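Local coordinates for protein fatty acid amide hydrolase (PDB 6KVR) that probably hydrolyses amides of monocarboxylic acids, fatty acid amides among them, to the free acid and ammonium, as a member of the amidase signature family, at residues Lys72-Thr75 and Pro76-Ala80. Sequence-based numbering, arbitrary orientation.
Sequences KLLT and PEEFA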
loop_
_atom_site.group_PDB
_atom_site.type_symbol
_atom_site.label_atom_id
_atom_site.label_comp_id
_atom_site.label_asym_id
_atom_site.label_seq_id
_atom_site.Cartn_x
_atom_site.Cartn_y
_atom_site.Cartn_z
ATOM N N LYS A 72 11.371 -38.889 -27.693
ATOM C CA LYS A 72 11.256 -39.534 -26.387
ATOM C C LYS A 72 12.549 -39.392 -25.584
ATOM O O LYS A 72 13.209 -40.376 -25.239
ATOM C CB LYS A 72 10.862 -41.010 -26.549
ATOM C CG LYS A 72 9.524 -41.229 -27.264
ATOM C CD LYS A 72 9.336 -42.682 -27.706
ATOM C CE LYS A 72 7.878 -43.114 -27.593
ATOM N NZ LYS A 72 7.685 -44.324 -26.727
ATOM N N LEU A 73 12.912 -38.136 -25.283
ATOM C CA LEU A 73 14.196 -37.903 -24.626
ATOM C C LEU A 73 14.189 -38.326 -23.162
ATOM O O LEU A 73 15.255 -38.594 -22.606
ATOM C CB LEU A 73 14.599 -36.432 -24.743
ATOM C CG LEU A 73 14.697 -35.836 -26.149
ATOM C CD1 LEU A 73 15.199 -34.386 -26.059
ATOM C CD2 LEU A 73 15.591 -36.682 -27.063
ATOM N N LEU A 74 13.029 -38.365 -22.523
ATOM C CA LEU A 74 12.872 -38.916 -21.187
ATOM C C LEU A 74 12.229 -40.299 -21.282
ATOM O O LEU A 74 11.579 -40.636 -22.277
ATOM C CB LEU A 74 12.006 -38.000 -20.310
ATOM C CG LEU A 74 12.357 -36.506 -20.262
ATOM C CD1 LEU A 74 11.188 -35.723 -19.697
ATOM C CD2 LEU A 74 13.642 -36.225 -19.464
ATOM N N THR A 75 12.420 -41.099 -20.230
ATOM C CA THR A 75 11.766 -42.394 -20.141
ATOM C C THR A 75 10.265 -42.203 -19.949
ATOM O O THR A 75 9.806 -41.101 -19.629
ATOM C CB THR A 75 12.339 -43.214 -18.982
ATOM O OG1 THR A 75 11.949 -42.621 -17.734
ATOM C CG2 THR A 75 13.865 -43.290 -19.069
ATOM N N PRO A 76 9.468 -43.256 -20.164
ATOM C CA PRO A 76 8.033 -43.142 -19.855
ATOM C C PRO A 76 7.762 -42.728 -18.422
ATOM O O PRO A 76 6.777 -42.026 -18.160
ATOM C CB PRO A 76 7.502 -44.553 -20.147
ATOM C CG PRO A 76 8.415 -45.077 -21.193
ATOM C CD PRO A 76 9.776 -44.492 -20.912
ATOM N N GLU A 77 8.607 -43.156 -17.483
ATOM C CA GLU A 77 8.425 -42.807 -16.078
ATOM C C GLU A 77 8.671 -41.320 -15.845
ATOM O O GLU A 77 7.902 -40.664 -15.130
ATOM C CB GLU A 77 9.376 -43.633 -15.208
ATOM C CG GLU A 77 9.030 -45.111 -15.035
ATOM C CD GLU A 77 9.301 -45.943 -16.291
ATOM O OE1 GLU A 77 10.317 -45.699 -16.998
ATOM O OE2 GLU A 77 8.510 -46.879 -16.552
ATOM N N GLU A 78 9.747 -40.781 -16.436
ATOM C CA GLU A 78 10.053 -39.358 -16.297
ATOM C C GLU A 78 8.975 -38.491 -16.937
ATOM O O GLU A 78 8.616 -37.437 -16.393
ATOM C CB GLU A 78 11.420 -39.054 -16.909
ATOM C CG GLU A 78 12.620 -39.526 -16.075
ATOM C CD GLU A 78 13.910 -39.540 -16.887
ATOM O OE1 GLU A 78 13.839 -39.889 -18.088
ATOM O OE2 GLU A 78 14.992 -39.199 -16.337
ATOM N N PHE A 79 8.438 -38.916 -18.089
ATOM C CA PHE A 79 7.313 -38.193 -18.680
ATOM C C PHE A 79 6.088 -38.276 -17.782
ATOM O O PHE A 79 5.347 -37.294 -17.630
ATOM C CB PHE A 79 6.978 -38.740 -20.069
ATOM C CG PHE A 79 7.811 -38.154 -21.177
ATOM C CD1 PHE A 79 7.815 -36.781 -21.418
ATOM C CD2 PHE A 79 8.585 -38.976 -21.990
ATOM C CE1 PHE A 79 8.592 -36.233 -22.440
ATOM C CE2 PHE A 79 9.364 -38.438 -23.010
ATOM C CZ PHE A 79 9.364 -37.062 -23.236
ATOM N N ALA A 80 5.858 -39.446 -17.185
ATOM C CA ALA A 80 4.700 -39.617 -16.321
ATOM C C ALA A 80 4.800 -38.714 -15.103
ATOM O O ALA A 80 3.803 -38.127 -14.669
ATOM C CB ALA A 80 4.573 -41.081 -15.897
#
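T75 and E78 close a capping box at the N-terminus of helix 76-82, each side chain binding the other's backbone N-H. T75, the N-cap residue, accepts from E78 N through OG1 at 3.1 Å, with 166° at the hydrogen. In return, T75 N donates to E78 OE1 at 2.8 Å, meeting that oxygen nearly along its C-O bond. Threonine OG1 stands flanked by both main-chain neighbours of CA (chi1 69°), turned to the first helical turn. The glutamate chain runs out straight past its first bend and brings its carboxylate back beside the N-cap, where T75 OG1 adds a weak bond to E78 OE1. The other carboxylate oxygen, OE2, bonds H109 ND1 on helix 100-118, so both oxygens are engaged. L74 CB packs against the same carboxylate in van der Waals contact, 3.4 Å from E78 OE1. The first main-chain helical bond, F79 N to T75 O, measures 3.0 Å and is nearly straight at 168°.

Apolar contacts lie beside this polar cluster. L74 CB sits over one face of the F79 ring, displaced from the ring centre, in a CH-pi contact 3.9 Å from the centroid; L74 CD1 reaches the CD1-CE1 side of the F79 ring. K72 CA lies 4.0 Å from F79 CE2 at the ring edge. K72 itself, with positive phi, ends helix 64-70 in a Schellman motif, and Y69 and L68 of that helix also touch F79. L74 is buried, packing further on H109, R110 and L113.

The 72-75 link thus joins the Schellman end of helix 64-70 to the capped start of helix 76-82 at the protein surface, away from the predicted catalytic residues. The reciprocal bonds satisfy the N-H groups of T75 and E78, and the glutamate's negative charge beside the helix N-terminus would probably be favoured by the helix dipole.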